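Local coordinates for beta-mannosidase (Trichoderma harzianum, PDB 4CVU), which probably hydrolyses terminal beta-mannosidic linkages, releasing mannose from the non-reducing ends of beta-mannosides, as a fungal member of glycoside hydrolase family 2, at residues S733-E738 with F899-F904; G366-N371 with G564-D569; F206-P211 with D393-R398. All blocks are in the same frame, centred on the assembly; numbering follows the deposited sequence.

Interaction 1: S733-E738 with F899-F904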
# COMPACT_ATOMS: atom_id res chain seq x y z
N SER A 733 -1.30 21.75 23.19
CA SER A 733 -2.40 22.71 23.22
C SER A 733 -3.43 22.39 24.32
O SER A 733 -3.95 23.30 24.95
CB SER A 733 -2.99 22.83 21.82
OG SER A 733 -3.67 21.64 21.39
N ARG A 734 -3.73 21.10 24.57
CA ARG A 734 -4.58 20.74 25.72
C ARG A 734 -4.09 21.37 27.00
O ARG A 734 -4.90 21.93 27.77
CB ARG A 734 -4.64 19.22 25.92
CG ARG A 734 -5.21 18.77 27.27
CD ARG A 734 -4.87 17.31 27.55
NE ARG A 734 -5.77 16.33 26.93
CZ ARG A 734 -5.43 15.10 26.57
NH1 ARG A 734 -4.18 14.68 26.66
NH2 ARG A 734 -6.32 14.27 26.11
N ARG A 735 -2.78 21.25 27.28
CA ARG A 735 -2.21 21.77 28.51
C ARG A 735 -2.24 23.27 28.44
O ARG A 735 -2.54 23.94 29.45
CB ARG A 735 -0.76 21.33 28.73
CG ARG A 735 -0.59 19.89 29.22
CD ARG A 735 0.84 19.69 29.76
NE ARG A 735 1.86 19.78 28.71
CZ ARG A 735 2.28 18.76 27.96
NH1 ARG A 735 1.78 17.52 28.15
NH2 ARG A 735 3.20 18.96 27.03
N THR A 736 -1.95 23.79 27.25
CA THR A 736 -1.85 25.23 27.10
C THR A 736 -3.25 25.90 27.02
O THR A 736 -3.33 27.12 27.11
CB THR A 736 -0.97 25.62 25.88
OG1 THR A 736 0.12 24.72 25.78
CG2 THR A 736 -0.42 27.05 26.02
N TYR A 737 -4.30 25.12 26.80
CA TYR A 737 -5.68 25.60 26.86
C TYR A 737 -6.37 25.30 28.24
O TYR A 737 -7.57 25.43 28.40
CB TYR A 737 -6.51 25.02 25.70
CG TYR A 737 -6.33 25.68 24.32
CD1 TYR A 737 -5.84 26.98 24.18
CD2 TYR A 737 -6.74 25.04 23.17
CE1 TYR A 737 -5.75 27.59 22.93
CE2 TYR A 737 -6.65 25.65 21.92
CZ TYR A 737 -6.13 26.93 21.81
OH TYR A 737 -6.02 27.54 20.57
N GLU A 738 -5.59 24.86 29.22
CA GLU A 738 -6.16 24.64 30.55
C GLU A 738 -6.61 25.98 31.15
O GLU A 738 -6.13 27.06 30.77
CB GLU A 738 -5.14 23.94 31.46
CG GLU A 738 -4.97 22.45 31.17
CD GLU A 738 -4.26 21.72 32.28
OE1 GLU A 738 -4.78 21.76 33.40
OE2 GLU A 738 -3.20 21.14 32.08
N PHE A 899 -4.30 9.47 24.72
CA PHE A 899 -3.82 9.38 26.10
C PHE A 899 -4.23 10.65 26.87
O PHE A 899 -4.45 11.71 26.27
CB PHE A 899 -2.30 9.23 26.12
CG PHE A 899 -1.80 7.96 25.49
CD1 PHE A 899 -1.73 6.77 26.23
CD2 PHE A 899 -1.39 7.94 24.15
CE1 PHE A 899 -1.30 5.58 25.65
CE2 PHE A 899 -0.96 6.75 23.57
CZ PHE A 899 -0.90 5.57 24.33
N ASP A 900 -4.28 10.55 28.21
CA ASP A 900 -4.68 11.71 29.03
C ASP A 900 -3.55 12.70 29.18
O ASP A 900 -3.73 13.80 29.69
CB ASP A 900 -5.25 11.28 30.38
CG ASP A 900 -4.21 10.71 31.33
OD1 ASP A 900 -3.01 11.06 31.22
OD2 ASP A 900 -4.61 9.93 32.23
N ASP A 901 -2.36 12.30 28.73
CA ASP A 901 -1.23 13.20 28.65
C ASP A 901 -0.18 12.59 27.72
O ASP A 901 -0.17 11.38 27.52
CB ASP A 901 -0.59 13.44 30.02
CG ASP A 901 0.20 14.74 30.07
OD1 ASP A 901 0.03 15.58 29.16
OD2 ASP A 901 1.00 14.91 31.00
N ASN A 902 0.65 13.44 27.14
CA ASN A 902 1.72 12.99 26.27
C ASN A 902 2.69 14.14 26.05
O ASN A 902 2.33 15.29 26.33
CB ASN A 902 1.16 12.47 24.94
CG ASN A 902 1.83 11.21 24.47
OD1 ASN A 902 2.90 10.86 24.96
ND2 ASN A 902 1.23 10.51 23.52
N ALA A 903 3.89 13.84 25.56
CA ALA A 903 4.93 14.84 25.37
C ALA A 903 5.19 15.61 26.65
O ALA A 903 5.00 16.81 26.71
CB ALA A 903 4.57 15.80 24.23
N PHE A 904 5.63 14.89 27.69
CA PHE A 904 5.86 15.47 29.00
C PHE A 904 7.29 15.21 29.52
O PHE A 904 8.03 14.35 29.03
CB PHE A 904 4.82 14.93 30.01
CG PHE A 904 4.65 13.43 29.99
CD1 PHE A 904 5.52 12.60 30.67
CD2 PHE A 904 3.59 12.84 29.29
CE1 PHE A 904 5.35 11.23 30.66
CE2 PHE A 904 3.42 11.46 29.28
CZ PHE A 904 4.32 10.65 29.96
O HOH W 1 -1.74 16.46 27.07
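R735 and R734, neighbours on the last turn of helix 729-736, reach across to the backbone of F899-F904, the link between strands 895-899 and 904-906 of the C-terminal Ig-fold domain. The contact thus joins that domain to the helix that follows strand 702-705 of the catalytic (beta/alpha)8 barrel. The R735 guanidinium bonds to three successive residues, D901, N902 and A903. NH1 makes a nearly straight bond to N902 O (2.9 Å, 167°), which lies at the edge of the group and close to its plane. The same NH1 meets D901 OD1 at 2.8 Å in a salt bridge whose hydrogen bond is bent and weak, the carboxylate standing 76° from the guanidinium plane. NH2 takes A903 O at 2.8 Å, that oxygen being tilted from the guanidinium plane. The chain is bent at chi3 (-67°), which turns NE off the extended line of the carbons before it. R734 works differently: NH1 and NH2 close end-on upon a single acceptor, F899 O, from opposite faces of its carbonyl plane, the NH1 bond measuring 3.0 Å. D900 O lies over one face of this guanidinium, too poorly angled to bond. In the second shell, S413 OG takes a hydrogen bond with R734 NH2 while W726 packs on the R734 side chain, and K912 forms a salt bridge with D901 OD2, so D901 is held between two basic residues, which would favour its charged form. A903 and F904 both face T887 in a G1 beta bulge, next to the carbonyls that R735 binds. One water ties the two arginine sites together, accepting from R734 NH1 at 3.0 Å and donating to D901 OD1 at 2.9 Å.

Interaction 2: G366-N371 with G564-D569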
# COMPACT_ATOMS: atom_id res chain seq x y z
N GLY A 366 -8.24 51.08 30.59
CA GLY A 366 -6.87 50.84 30.19
C GLY A 366 -6.70 50.02 28.92
O GLY A 366 -5.60 49.62 28.59
N ILE A 367 -7.79 49.77 28.21
CA ILE A 367 -7.75 49.03 26.96
C ILE A 367 -7.40 49.96 25.79
O ILE A 367 -8.02 50.99 25.61
CB ILE A 367 -9.09 48.32 26.68
CG1 ILE A 367 -9.38 47.33 27.81
CG2 ILE A 367 -9.04 47.57 25.36
CD1 ILE A 367 -10.75 46.68 27.75
N THR A 368 -6.41 49.57 25.01
CA THR A 368 -6.10 50.25 23.75
C THR A 368 -7.33 50.47 22.85
O THR A 368 -8.11 49.53 22.60
CB THR A 368 -5.05 49.50 22.96
OG1 THR A 368 -3.97 49.14 23.84
CG2 THR A 368 -4.52 50.34 21.79
N PRO A 369 -7.47 51.70 22.33
CA PRO A 369 -8.56 52.11 21.42
C PRO A 369 -8.45 51.39 20.09
O PRO A 369 -7.41 50.82 19.77
CB PRO A 369 -8.33 53.62 21.20
CG PRO A 369 -7.41 54.04 22.26
CD PRO A 369 -6.56 52.84 22.60
N GLY A 370 -9.55 51.43 19.36
CA GLY A 370 -9.69 50.71 18.11
C GLY A 370 -11.04 50.05 18.03
O GLY A 370 -12.08 50.66 18.31
N ASN A 371 -11.03 48.78 17.62
CA ASN A 371 -12.25 48.02 17.50
C ASN A 371 -12.11 46.67 18.19
O ASN A 371 -11.08 46.04 18.15
CB ASN A 371 -12.58 47.78 16.04
CG ASN A 371 -13.32 48.92 15.41
OD1 ASN A 371 -12.76 49.98 15.18
ND2 ASN A 371 -14.62 48.69 15.13
N GLY A 564 -1.13 53.59 16.71
CA GLY A 564 -1.26 53.25 18.12
C GLY A 564 -2.54 52.48 18.44
O GLY A 564 -2.60 51.78 19.45
N HIS A 565 -3.59 52.61 17.63
CA HIS A 565 -4.84 51.88 17.87
C HIS A 565 -4.76 50.46 17.35
O HIS A 565 -3.94 50.17 16.49
CB HIS A 565 -6.01 52.59 17.22
CG HIS A 565 -6.31 53.92 17.83
ND1 HIS A 565 -7.55 54.51 17.74
CD2 HIS A 565 -5.55 54.77 18.56
CE1 HIS A 565 -7.54 55.67 18.37
NE2 HIS A 565 -6.34 55.85 18.88
N ILE A 566 -5.62 49.59 17.88
CA ILE A 566 -5.60 48.15 17.53
C ILE A 566 -6.99 47.73 17.05
O ILE A 566 -8.00 48.11 17.65
CB ILE A 566 -5.21 47.30 18.74
CG1 ILE A 566 -3.75 47.54 19.09
CG2 ILE A 566 -5.43 45.80 18.44
CD1 ILE A 566 -3.35 46.99 20.44
N TYR A 567 -7.03 46.93 15.99
CA TYR A 567 -8.27 46.53 15.38
C TYR A 567 -8.16 45.07 14.97
O TYR A 567 -7.11 44.61 14.55
CB TYR A 567 -8.55 47.33 14.10
CG TYR A 567 -8.36 48.82 14.23
CD1 TYR A 567 -7.11 49.40 14.04
CD2 TYR A 567 -9.42 49.63 14.59
CE1 TYR A 567 -6.94 50.78 14.17
CE2 TYR A 567 -9.26 51.02 14.72
CZ TYR A 567 -8.01 51.58 14.51
OH TYR A 567 -7.82 52.96 14.65
N GLY A 568 -9.26 44.37 15.04
CA GLY A 568 -9.39 43.10 14.33
C GLY A 568 -8.74 41.91 14.95
O GLY A 568 -8.00 42.00 15.91
N ASP A 569 -9.03 40.76 14.35
CA ASP A 569 -8.33 39.54 14.66
C ASP A 569 -7.02 39.44 13.88
O ASP A 569 -6.78 40.22 12.96
CB ASP A 569 -9.24 38.32 14.42
CG ASP A 569 -9.78 38.23 13.01
OD1 ASP A 569 -9.64 39.20 12.22
OD2 ASP A 569 -10.37 37.12 12.66
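P369 sits on one face of the H565 imidazole, its CB 3.6 Å from the ring centroid and 11° off the normal, a CH-pi contact nearly over the centre. The Y567 ring is met at its edge instead: N371 OD1 lies near the ring plane, 3.4 Å from Y567 CD2, while G370 CA comes in obliquely on CE2. Between the two rings the backbones form a single parallel beta bridge, G370 with I566, one segment leading into strand 374-377, the other into strand 570-572, probably a strand of the catalytic barrel. I566 N bonds to P369 O (2.9 Å, 170°), and I566 O receives N371 N at 3.1 Å; both donors lie in the carbonyl planes. R590 NH2 also bonds to I566 O and to T368 O, clamping both segments. R557 NE holds N371 OD1, and T562 N pairs with Y567 OH. On the other side of the bridge from the H565 ring, T368 and I566 cross at about a right angle, CG2 of T368 touching I566 CD1 at 3.8 Å. G370 completes the bridge without a side chain: a CB would run into I566 O, and its CA instead gives a CA-H...O contact to that oxygen at 3.1 Å.

Interaction 3: F206-P211 with D393-R398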
# COMPACT_ATOMS: atom_id res chain seq x y z
N PHE A 206 -10.62 16.30 -6.01
CA PHE A 206 -11.38 15.21 -6.66
C PHE A 206 -12.63 15.65 -7.42
O PHE A 206 -13.17 14.86 -8.20
CB PHE A 206 -11.71 14.12 -5.63
CG PHE A 206 -10.51 13.33 -5.19
CD1 PHE A 206 -9.72 12.68 -6.13
CD2 PHE A 206 -10.13 13.28 -3.85
CE1 PHE A 206 -8.59 11.99 -5.75
CE2 PHE A 206 -9.00 12.58 -3.47
CZ PHE A 206 -8.25 11.93 -4.43
N SER A 207 -13.09 16.88 -7.17
CA SER A 207 -14.32 17.42 -7.74
C SER A 207 -15.42 16.36 -7.88
O SER A 207 -15.93 16.13 -8.99
CB SER A 207 -14.05 18.02 -9.12
OG SER A 207 -15.25 18.48 -9.68
N PRO A 208 -15.86 15.80 -6.75
CA PRO A 208 -16.89 14.75 -6.76
C PRO A 208 -18.27 15.30 -7.08
O PRO A 208 -18.51 16.53 -6.95
CB PRO A 208 -16.81 14.20 -5.35
CG PRO A 208 -16.41 15.39 -4.52
CD PRO A 208 -15.36 16.03 -5.39
N VAL A 209 -19.13 14.42 -7.56
CA VAL A 209 -20.50 14.78 -7.94
C VAL A 209 -21.43 13.66 -7.54
O VAL A 209 -21.00 12.50 -7.49
CB VAL A 209 -20.70 15.08 -9.43
CG1 VAL A 209 -19.86 16.28 -9.86
CG2 VAL A 209 -20.36 13.88 -10.30
N GLY A 210 -22.67 14.03 -7.25
CA GLY A 210 -23.69 13.05 -6.90
C GLY A 210 -24.73 13.60 -5.95
O GLY A 210 -24.65 14.78 -5.52
N PRO A 211 -25.71 12.76 -5.59
CA PRO A 211 -26.72 13.12 -4.63
C PRO A 211 -26.08 13.08 -3.25
O PRO A 211 -26.10 12.06 -2.57
CB PRO A 211 -27.79 12.03 -4.82
CG PRO A 211 -27.03 10.84 -5.22
CD PRO A 211 -25.86 11.35 -6.02
N ASP A 393 -13.32 14.92 5.15
CA ASP A 393 -13.22 13.97 4.06
C ASP A 393 -13.42 14.74 2.77
O ASP A 393 -14.06 15.79 2.74
CB ASP A 393 -14.24 12.86 4.27
CG ASP A 393 -13.87 11.53 3.59
OD1 ASP A 393 -14.08 11.39 2.34
OD2 ASP A 393 -13.40 10.59 4.30
N ALA A 394 -12.85 14.23 1.68
CA ALA A 394 -13.12 14.83 0.39
C ALA A 394 -14.52 14.43 -0.13
O ALA A 394 -15.04 15.05 -1.07
CB ALA A 394 -12.02 14.49 -0.61
N PHE A 395 -15.11 13.39 0.47
CA PHE A 395 -16.42 12.90 0.10
C PHE A 395 -17.38 12.93 1.29
O PHE A 395 -17.42 12.04 2.13
CB PHE A 395 -16.30 11.51 -0.50
CG PHE A 395 -15.19 11.39 -1.49
CD1 PHE A 395 -15.33 11.90 -2.78
CD2 PHE A 395 -14.01 10.83 -1.15
CE1 PHE A 395 -14.30 11.80 -3.69
CE2 PHE A 395 -12.97 10.76 -2.04
CZ PHE A 395 -13.10 11.25 -3.32
N TRP A 396 -18.16 13.98 1.36
CA TRP A 396 -19.02 14.25 2.51
C TRP A 396 -19.98 13.09 2.82
O TRP A 396 -20.16 12.76 3.97
CB TRP A 396 -19.79 15.57 2.34
CG TRP A 396 -19.02 16.77 2.91
CD1 TRP A 396 -18.32 17.70 2.21
CD2 TRP A 396 -18.86 17.09 4.28
NE1 TRP A 396 -17.73 18.61 3.07
CE2 TRP A 396 -18.07 18.26 4.36
CE3 TRP A 396 -19.34 16.53 5.47
CZ2 TRP A 396 -17.76 18.86 5.54
CZ3 TRP A 396 -19.03 17.12 6.64
CH2 TRP A 396 -18.25 18.30 6.68
N PRO A 397 -20.52 12.44 1.78
CA PRO A 397 -21.40 11.33 2.12
C PRO A 397 -20.83 10.25 3.05
O PRO A 397 -21.60 9.63 3.77
CB PRO A 397 -21.76 10.76 0.76
CG PRO A 397 -21.72 11.93 -0.15
CD PRO A 397 -20.49 12.69 0.33
N ARG A 398 -19.52 10.01 3.04
CA ARG A 398 -19.01 8.91 3.87
C ARG A 398 -18.64 9.38 5.27
O ARG A 398 -18.17 8.59 6.09
CB ARG A 398 -17.84 8.17 3.18
CG ARG A 398 -16.58 8.97 2.94
CD ARG A 398 -15.54 8.05 2.27
NE ARG A 398 -14.32 8.75 1.93
CZ ARG A 398 -13.23 8.14 1.47
NH1 ARG A 398 -13.23 6.83 1.25
NH2 ARG A 398 -12.14 8.84 1.22
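F206 and P208 of the galactose-binding-like domain pack against A394 and F395, in the loop that follows the first barrel strand, 380-389, of the catalytic (beta/alpha)8 domain. Within that loop D393 makes an Asx turn, followed by a 3-10 segment, 396-398. The tight part is mainly apolar. F206 CD2 touches F395 CZ at 3.6 Å, and A394 CB meets the edge of the F206 ring at CD2, 3.9 Å away. P208 comes to the edge of the F395 ring at CD1, 3.8 Å from its CB and nearer the F395 backbone than the CZ that meets F206, and rests CG against A394 O. F395 CG stands beside the backbone N, anti to the carbonyl carbon (chi1 -45°). The two phenyl planes are near parallel, 28° apart, but slid so far that they barely overlap, with centroids 5.5 Å apart. F395 finds further cover outside the pair, from the H58 ring and from L59 on helix 57-63. Away from the aromatic cluster, P397 and R398 are partly exposed, and P397 keeps its side chain 5.0 Å or more from F206-P211. On this looser side R398 NH1 forms a salt bridge with E69. The D393 carboxylate, by contrast, is buried, its OD2 paired with R403 in a salt bridge. D393 OD1 accepts two bonds, one on its anti lone pair from F395 N at 2.9 Å, the other, part of a salt bridge, on its syn side from R398 NE at 2.7 Å, 22° out of the carboxylate plane.

How the interactions relate
From the N terminus, 206-211 comes first, in the galactose-binding-like domain; interaction 3 closes when the chain, having built the antiparallel sheet 227-346, reaches the loop 393-398 after the first barrel strand, 380-389. Interaction 2 opens before that, at 366-371, and closes at 564-569 after several barrel strands and helices, so the loops of interactions 2 and 3 cross. Interaction 1 follows both in series: it opens at 733-738 and closes at 899-904, its loop holding the antiparallel sheet 765-849. Interactions 1 and 3 lie on opposite sides of the chain's centre, their centres about 34 Å apart, and tie the barrel to the Ig-fold and galactose-binding-like domains, whereas interaction 2 joins barrel-domain loops to one another.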